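PDB 2P6H: YjbQ family protein from Aeropyrum pernix, which is of unknown function but belongs to the YjbQ (UPF0047) family and assembles as a trimer of identical subunits. Local coordinates for residues 4-9 / 20-25; 116-119 / 124-127; 48-53 / 95-100. One frame throughout, in Å; residues are numbered along the deposited sequence.

Contact 1: 4-9 / 20-25; sequences GSFTVK and TGKVEE. With SO4 (sulfate ion), chain E.
Lys22 lies across one face of the Phe6 ring and carries its amino group past it toward the C-terminal end of the strand. CB sits almost exactly above the ring centre, 3.7 Å from the centroid and only 7° off the normal, in a CH-pi contact. Farther along, CD of Lys22 lies over the same face toward the rim, 3.5 Å from CD1 of Phe6. A long aliphatic chain with a charged tip suits this place, since its methylenes cover the aromatic surface while the ammonium reaches polar partners. Phe6 points toward the helix from its CB on, and with CG between N and the carbonyl carbon (chi1 64°) the ring presents a face to Lys22. Val23, one residue on, approaches differently: its CG2 meets the ring edge, near the ring plane, 3.8 Å from Phe6 CE2. Phe6 also packs on Val127 and Leu129 of the adjoining strand and on Val19.

Extended beyond CG, Lys22 brings NZ within 3.0 Å of O1 of a sulfate ion, probably from the crystallisation liquor. A weak bond of 3.4 Å from NZ to Thr7 O adds a backbone partner. The backbone N of Lys9 reaches the same sulfate through O4, at 3.2 Å and nearly straight (170°), so strand and helix side chain share one anion. Segment 20-25 runs nearly antiparallel to 4-9, and through it helix 20-28 rests on strand 2-9, outermost within this chain in the five-stranded antiparallel sheet: the helix-on-sheet packing of an alpha+beta fold, here of the UPF0047 (YjbQ) family.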
loop_
_atom_site.group_PDB
_atom_site.type_symbol
_atom_site.label_atom_id
_atom_site.label_comp_id
_atom_site.label_asym_id
_atom_site.label_seq_id
_atom_site.Cartn_x
_atom_site.Cartn_y
_atom_site.Cartn_z
ATOM N N GLY A 4 -8.257 13.595 13.852
ATOM C CA GLY A 4 -7.147 14.300 14.461
ATOM C C GLY A 4 -5.910 14.375 13.586
ATOM O O GLY A 4 -5.882 13.851 12.473
ATOM N N SER A 5 -4.879 15.033 14.098
ATOM C CA SER A 5 -3.632 15.175 13.356
ATOM C C SER A 5 -2.531 15.691 14.259
ATOM O O SER A 5 -2.792 16.220 15.339
ATOM C CB SER A 5 -3.811 16.166 12.209
ATOM O OG SER A 5 -3.871 17.490 12.716
ATOM N N PHE A 6 -1.294 15.529 13.808
ATOM C CA PHE A 6 -0.143 16.023 14.533
ATOM C C PHE A 6 0.956 16.328 13.542
ATOM O O PHE A 6 0.995 15.808 12.439
ATOM C CB PHE A 6 0.317 14.997 15.608
ATOM C CG PHE A 6 0.796 13.671 15.030
ATOM C CD1 PHE A 6 2.084 13.558 14.516
ATOM C CD2 PHE A 6 -0.025 12.554 15.105
ATOM C CE1 PHE A 6 2.542 12.317 14.064
ATOM C CE2 PHE A 6 0.444 11.316 14.647
ATOM C CZ PHE A 6 1.727 11.192 14.128
ATOM N N THR A 7 1.849 17.263 13.933
ATOM C CA THR A 7 2.936 17.613 13.018
ATOM C C THR A 7 4.180 16.838 13.312
ATOM O O THR A 7 4.398 16.357 14.417
ATOM C CB THR A 7 3.332 19.035 13.252
ATOM O OG1 THR A 7 3.737 19.191 14.613
ATOM C CG2 THR A 7 2.143 19.961 12.978
ATOM N N VAL A 8 4.980 16.717 12.243
ATOM C CA VAL A 8 6.242 16.004 12.309
ATOM C C VAL A 8 7.269 16.872 11.615
ATOM O O VAL A 8 7.206 17.111 10.409
ATOM C CB VAL A 8 6.119 14.653 11.568
ATOM C CG1 VAL A 8 7.491 13.964 11.537
ATOM C CG2 VAL A 8 5.121 13.741 12.258
ATOM N N LYS A 9 8.206 17.364 12.410
ATOM C CA LYS A 9 9.267 18.212 11.918
ATOM C C LYS A 9 10.433 17.350 11.476
ATOM O O LYS A 9 11.078 16.679 12.271
ATOM C CB LYS A 9 9.706 19.141 13.053
ATOM C CG LYS A 9 10.551 20.314 12.551
ATOM C CD LYS A 9 11.967 20.304 13.134
ATOM C CE LYS A 9 12.592 21.702 13.197
ATOM N NZ LYS A 9 13.745 21.768 12.301
ATOM N N THR A 20 4.969 6.293 16.182
ATOM C CA THR A 20 4.011 5.417 16.891
ATOM C C THR A 20 3.455 6.069 18.146
ATOM O O THR A 20 2.268 6.002 18.438
ATOM C CB THR A 20 4.689 4.115 17.318
ATOM O OG1 THR A 20 5.433 3.592 16.214
ATOM C CG2 THR A 20 3.634 3.086 17.733
ATOM N N GLY A 21 4.349 6.683 18.915
ATOM C CA GLY A 21 3.953 7.313 20.163
ATOM C C GLY A 21 2.812 8.303 20.030
ATOM O O GLY A 21 1.807 8.207 20.735
ATOM N N LYS A 22 2.968 9.263 19.128
ATOM C CA LYS A 22 1.954 10.290 18.900
ATOM C C LYS A 22 0.619 9.692 18.439
ATOM O O LYS A 22 -0.456 10.185 18.756
ATOM C CB LYS A 22 2.484 11.257 17.839
ATOM C CG LYS A 22 3.627 12.128 18.361
ATOM C CD LYS A 22 4.212 13.018 17.265
ATOM C CE LYS A 22 5.218 14.036 17.807
ATOM N NZ LYS A 22 6.085 14.488 16.721
ATOM N N VAL A 23 0.673 8.624 17.651
ATOM C CA VAL A 23 -0.562 8.004 17.167
ATOM C C VAL A 23 -1.347 7.388 18.310
ATOM O O VAL A 23 -2.556 7.545 18.423
ATOM C CB VAL A 23 -0.223 6.901 16.161
ATOM C CG1 VAL A 23 -1.477 6.093 15.830
ATOM C CG2 VAL A 23 0.330 7.512 14.887
ATOM N N GLU A 24 -0.654 6.661 19.180
ATOM C CA GLU A 24 -1.279 6.021 20.321
ATOM C C GLU A 24 -1.853 7.075 21.267
ATOM O O GLU A 24 -2.890 6.889 21.889
ATOM C CB GLU A 24 -0.221 5.162 21.031
ATOM C CG GLU A 24 0.291 4.014 20.148
ATOM C CD GLU A 24 1.247 3.129 20.930
ATOM O OE1 GLU A 24 2.081 3.659 21.650
ATOM O OE2 GLU A 24 1.145 1.909 20.807
ATOM N N GLU A 25 -1.149 8.199 21.359
ATOM C CA GLU A 25 -1.561 9.309 22.172
ATOM C C GLU A 25 -2.976 9.682 21.802
ATOM O O GLU A 25 -3.907 9.544 22.586
ATOM C CB GLU A 25 -0.627 10.477 21.877
ATOM C CG GLU A 25 0.100 10.967 23.127
ATOM C CD GLU A 25 0.742 12.297 22.825
ATOM O OE1 GLU A 25 0.027 13.229 22.482
ATOM O OE2 GLU A 25 1.965 12.386 22.908
HETATM S S SO4 E . 8.469 17.145 16.561
HETATM O O1 SO4 E . 7.814 16.666 17.733
HETATM O O2 SO4 E . 9.874 17.346 16.580
HETATM O O3 SO4 E . 7.820 18.499 16.167
HETATM O O4 SO4 E . 8.201 16.295 15.417
#

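Contact 2: 116-119 / 124-127; sequences FVEM and ERTV. With SO4 (sulfate ion), chain C.
The guanidinium of Arg125 and the carboxylate of Glu118 meet edge to edge, their planes 23° apart. The grip is side-on: NE donates to OE2 at 2.7 Å and NH2 to OE1 at 2.8 Å, each oxygen using its syn lone pair. Another part of the guanidinium edge serves a sulfate ion, probably from the crystallisation liquor, whose O3 takes a bond of 2.9 Å from NH1. The Phe116 ring has Val127 CG2 at its edge, 3.7 Å from CD2, with Glu118 CB also near the ring plane. Arg125 CB approaches CZ of this ring obliquely, at 3.3 Å.

These side chains fill the space between two antiparallel sheets, strand 113-118 belonging to the three-stranded one and strand 124-133 to the five-stranded one, with only a short loop joining them. Phe116 and Val127 suit this apolar interior; toward the connecting loop, pairing probably offsets the cost of burying two charged groups. Arg125 turns at chi2 (-62°), its CB and CG lying by the ring before NE and NH2 swing to Glu118, which probably helps orient the arginine toward the anion.

Further bonds fix the carboxylate: OE2 binds Thr10 OG1 and OE1 binds Asp120 N. Arg125 NH2 also bonds Thr45 OG1, and Thr45 OG1 and Thr44 OG1 bond the sulfate as well.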
loop_
_atom_site.group_PDB
_atom_site.type_symbol
_atom_site.label_atom_id
_atom_site.label_comp_id
_atom_site.label_asym_id
_atom_site.label_seq_id
_atom_site.Cartn_x
_atom_site.Cartn_y
_atom_site.Cartn_z
ATOM N N PHE A 116 7.255 7.533 9.705
ATOM C CA PHE A 116 7.048 8.631 8.774
ATOM C C PHE A 116 8.298 8.602 7.900
ATOM O O PHE A 116 9.423 8.585 8.410
ATOM C CB PHE A 116 6.985 9.979 9.495
ATOM C CG PHE A 116 6.652 11.126 8.580
ATOM C CD1 PHE A 116 7.650 11.753 7.845
ATOM C CD2 PHE A 116 5.336 11.562 8.434
ATOM C CE1 PHE A 116 7.348 12.799 6.976
ATOM C CE2 PHE A 116 5.020 12.612 7.566
ATOM C CZ PHE A 116 6.029 13.230 6.836
ATOM N N VAL A 117 8.101 8.586 6.589
ATOM C CA VAL A 117 9.225 8.566 5.673
ATOM C C VAL A 117 9.321 9.871 4.912
ATOM O O VAL A 117 8.565 10.139 3.988
ATOM C CB VAL A 117 8.988 7.455 4.673
ATOM C CG1 VAL A 117 10.183 7.337 3.730
ATOM C CG2 VAL A 117 8.788 6.137 5.398
ATOM N N GLU A 118 10.253 10.726 5.327
ATOM C CA GLU A 118 10.473 12.032 4.688
ATOM C C GLU A 118 11.448 11.870 3.519
ATOM O O GLU A 118 12.512 11.261 3.670
ATOM C CB GLU A 118 11.056 13.022 5.709
ATOM C CG GLU A 118 11.474 14.379 5.147
ATOM C CD GLU A 118 10.312 15.146 4.538
ATOM O OE1 GLU A 118 9.943 14.853 3.379
ATOM O OE2 GLU A 118 9.760 16.034 5.220
ATOM N N MET A 119 11.089 12.406 2.356
ATOM C CA MET A 119 11.963 12.302 1.197
ATOM C C MET A 119 12.282 13.668 0.591
ATOM O O MET A 119 13.043 13.767 -0.377
ATOM C CB MET A 119 11.343 11.359 0.158
ATOM C CG MET A 119 11.298 9.919 0.671
ATOM S SD MET A 119 10.392 8.749 -0.338
ATOM C CE MET A 119 8.731 8.969 0.298
ATOM N N GLU A 124 8.133 20.882 7.868
ATOM C CA GLU A 124 7.227 20.662 8.948
ATOM C C GLU A 124 6.059 19.927 8.323
ATOM O O GLU A 124 5.247 20.496 7.606
ATOM C CB GLU A 124 6.836 22.034 9.599
ATOM C CG GLU A 124 5.433 22.014 10.205
ATOM C CD GLU A 124 5.541 22.271 11.689
ATOM O OE1 GLU A 124 6.425 21.688 12.314
ATOM O OE2 GLU A 124 4.769 23.068 12.209
ATOM N N ARG A 125 6.041 18.626 8.581
ATOM C CA ARG A 125 5.043 17.748 7.987
ATOM C C ARG A 125 3.825 17.460 8.862
ATOM O O ARG A 125 3.812 17.782 10.042
ATOM C CB ARG A 125 5.717 16.446 7.597
ATOM C CG ARG A 125 6.867 16.601 6.632
ATOM C CD ARG A 125 6.440 17.202 5.288
ATOM N NE ARG A 125 7.335 16.729 4.237
ATOM C CZ ARG A 125 7.051 16.772 2.940
ATOM N NH1 ARG A 125 5.892 17.289 2.526
ATOM N NH2 ARG A 125 7.891 16.234 2.050
ATOM N N THR A 126 2.799 16.866 8.262
ATOM C CA THR A 126 1.545 16.541 8.955
ATOM C C THR A 126 1.163 15.075 8.802
ATOM O O THR A 126 1.382 14.451 7.772
ATOM C CB THR A 126 0.421 17.388 8.373
ATOM O OG1 THR A 126 0.715 18.768 8.598
ATOM C CG2 THR A 126 -0.902 17.044 9.066
ATOM N N VAL A 127 0.624 14.515 9.902
ATOM C CA VAL A 127 0.048 13.180 9.853
ATOM C C VAL A 127 -1.378 13.289 10.298
ATOM O O VAL A 127 -1.669 13.850 11.353
ATOM C CB VAL A 127 0.775 12.273 10.852
ATOM C CG1 VAL A 127 0.062 10.912 10.923
ATOM C CG2 VAL A 127 2.211 12.057 10.442
HETATM S S SO4 C . 3.776 17.835 -0.769
HETATM O O1 SO4 C . 4.773 18.507 -1.726
HETATM O O2 SO4 C . 3.168 18.767 0.180
HETATM O O3 SO4 C . 4.438 16.812 0.035
HETATM O O4 SO4 C . 2.701 17.199 -1.519
#

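Contact 3: 48-53 / 95-100; sequences VAVNEA and DSRVIP
Val48 and Asp95 bring the two backbones closest, their CA atoms 5.4 Å apart, and from there the chains run in roughly the same sense, 34° apart, with no hydrogen bond between the segments. Here strand 46-51, outermost within this chain in the three-stranded antiparallel sheet, meets strand 96-102 of the five-stranded sheet, where the two sheets pack against each other. Val48 places CG1 between its N and carbonyl carbon (chi1 47°), which sets this methyl against the main chain, 3.5 Å from Asp95 C. A compact branched residue fits such a tight approach.

Val50 lies over one face of the Arg97 guanidinium. Its CG2 is over the face, 3.3 Å from NE, while CG1 sits off the rim, 3.5 Å from NH2, and the two side chains cross at about a right angle. The valine covers a face that needs no hydrogen bond and leaves the edge to polar partners. The charged partner of Arg97 NE lies outside the two segments: it is Asp95 of the second subunit, in a salt bridge. Asp95 of this chain is paired likewise with Arg97 of the third subunit, so the same bridge recurs round the trimer. Asn51 also reaches the second subunit, with OD1 to His87 ND1 and ND2 to Thr44 O. Bends at chi2 and chi3 fold the arginine back on its own strand, where NH1 donates to Val98 O at 2.9 Å from above the carbonyl plane.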
loop_
_atom_site.group_PDB
_atom_site.type_symbol
_atom_site.label_atom_id
_atom_site.label_comp_id
_atom_site.label_asym_id
_atom_site.label_seq_id
_atom_site.Cartn_x
_atom_site.Cartn_y
_atom_site.Cartn_z
ATOM N N VAL A 48 4.226 6.969 4.555
ATOM C CA VAL A 48 4.198 6.279 5.840
ATOM C C VAL A 48 4.270 4.796 5.606
ATOM O O VAL A 48 3.669 4.256 4.689
ATOM C CB VAL A 48 2.900 6.569 6.602
ATOM C CG1 VAL A 48 1.699 6.408 5.675
ATOM C CG2 VAL A 48 2.757 5.578 7.751
ATOM N N ALA A 49 5.077 4.158 6.454
ATOM C CA ALA A 49 5.252 2.736 6.361
ATOM C C ALA A 49 5.169 2.122 7.738
ATOM O O ALA A 49 5.240 2.801 8.755
ATOM C CB ALA A 49 6.636 2.502 5.801
ATOM N N VAL A 50 5.051 0.809 7.780
ATOM C CA VAL A 50 5.063 0.103 9.050
ATOM C C VAL A 50 6.160 -0.908 9.051
ATOM O O VAL A 50 6.219 -1.802 8.216
ATOM C CB VAL A 50 3.773 -0.671 9.217
ATOM C CG1 VAL A 50 3.847 -1.536 10.474
ATOM C CG2 VAL A 50 2.605 0.291 9.338
ATOM N N ASN A 51 7.094 -0.741 9.979
ATOM C CA ASN A 51 8.183 -1.700 10.112
ATOM C C ASN A 51 8.932 -1.452 11.416
ATOM O O ASN A 51 8.457 -0.771 12.315
ATOM C CB ASN A 51 9.132 -1.537 8.912
ATOM C CG ASN A 51 9.755 -2.869 8.534
ATOM O OD1 ASN A 51 10.754 -3.302 9.102
ATOM N ND2 ASN A 51 9.139 -3.522 7.534
ATOM N N GLU A 52 10.108 -2.057 11.549
ATOM C CA GLU A 52 10.888 -1.978 12.785
ATOM C C GLU A 52 11.673 -0.678 12.921
ATOM O O GLU A 52 12.360 -0.251 11.984
ATOM C CB GLU A 52 11.848 -3.173 12.869
ATOM C CG GLU A 52 12.361 -3.448 14.270
ATOM C CD GLU A 52 13.215 -4.718 14.370
ATOM O OE1 GLU A 52 13.050 -5.648 13.532
ATOM O OE2 GLU A 52 14.042 -4.789 15.307
ATOM N N ALA A 53 11.576 -0.055 14.093
ATOM C CA ALA A 53 12.281 1.205 14.336
ATOM C C ALA A 53 13.704 0.961 14.877
ATOM O O ALA A 53 14.118 1.520 15.884
ATOM C CB ALA A 53 11.441 2.072 15.306
ATOM N N ASP A 95 0.849 6.322 1.083
ATOM C CA ASP A 95 0.604 7.457 1.965
ATOM C C ASP A 95 -0.450 7.217 3.038
ATOM O O ASP A 95 -0.843 8.150 3.740
ATOM C CB ASP A 95 0.214 8.682 1.136
ATOM C CG ASP A 95 -0.747 8.339 0.032
ATOM O OD1 ASP A 95 -1.511 7.367 0.199
ATOM O OD2 ASP A 95 -0.742 9.039 -0.999
ATOM N N SER A 96 -0.929 5.985 3.158
ATOM C CA SER A 96 -1.905 5.711 4.207
ATOM C C SER A 96 -1.862 4.237 4.605
ATOM O O SER A 96 -1.549 3.361 3.809
ATOM C CB SER A 96 -3.314 6.089 3.709
ATOM O OG SER A 96 -3.876 4.985 2.998
ATOM N N ARG A 97 -2.176 4.012 5.870
ATOM C CA ARG A 97 -2.163 2.664 6.442
ATOM C C ARG A 97 -3.383 2.464 7.316
ATOM O O ARG A 97 -3.755 3.320 8.106
ATOM C CB ARG A 97 -0.882 2.502 7.279
ATOM C CG ARG A 97 -0.903 1.256 8.187
ATOM C CD ARG A 97 -1.023 -0.066 7.402
ATOM N NE ARG A 97 -0.010 -1.049 7.842
ATOM C CZ ARG A 97 -0.257 -1.853 8.918
ATOM N NH1 ARG A 97 -1.409 -1.794 9.583
ATOM N NH2 ARG A 97 0.696 -2.691 9.320
ATOM N N VAL A 98 -4.018 1.314 7.160
ATOM C CA VAL A 98 -5.171 0.999 7.989
ATOM C C VAL A 98 -4.689 0.033 9.054
ATOM O O VAL A 98 -4.024 -0.941 8.773
ATOM C CB VAL A 98 -6.277 0.333 7.139
ATOM C CG1 VAL A 98 -7.447 -0.043 8.057
ATOM C CG2 VAL A 98 -6.775 1.272 6.052
ATOM N N ILE A 99 -5.009 0.382 10.329
ATOM C CA ILE A 99 -4.587 -0.439 11.475
ATOM C C ILE A 99 -5.767 -0.756 12.380
ATOM O O ILE A 99 -6.357 0.113 13.010
ATOM C CB ILE A 99 -3.541 0.319 12.302
ATOM C CG1 ILE A 99 -2.411 0.802 11.399
ATOM C CG2 ILE A 99 -2.930 -0.634 13.355
ATOM C CD1 ILE A 99 -1.419 1.708 12.129
ATOM N N PRO A 100 -6.132 -2.040 12.489
ATOM C CA PRO A 100 -7.244 -2.438 13.357
ATOM C C PRO A 100 -6.993 -2.116 14.831
ATOM O O PRO A 100 -5.849 -2.108 15.303
ATOM C CB PRO A 100 -7.347 -3.945 13.117
ATOM C CG PRO A 100 -6.737 -4.244 11.775
ATOM C CD PRO A 100 -5.660 -3.184 11.693
#

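How the contacts relate
Along the chain contact 1 comes first, then contact 3, then contact 2. Their centres form a compact triangle, about 11 Å between contacts 1 and 2 and about 13 Å from either to contact 3. Strands 2-9 and 124-133 are neighbours in the five-stranded sheet and join contact 1 to contact 2, with probable backbone hydrogen bonds at Phe6 O to Val127 N and Val8 O to Arg125 N. Strands 113-118 and 46-51 adjoin in the three-stranded sheet and bring contact 2 against contact 3. Contacts 2 and 3 thus tie the two sheets together inside each subunit, contact 1 adds a helix, and contact 3 alone carries that core to the trimer interface.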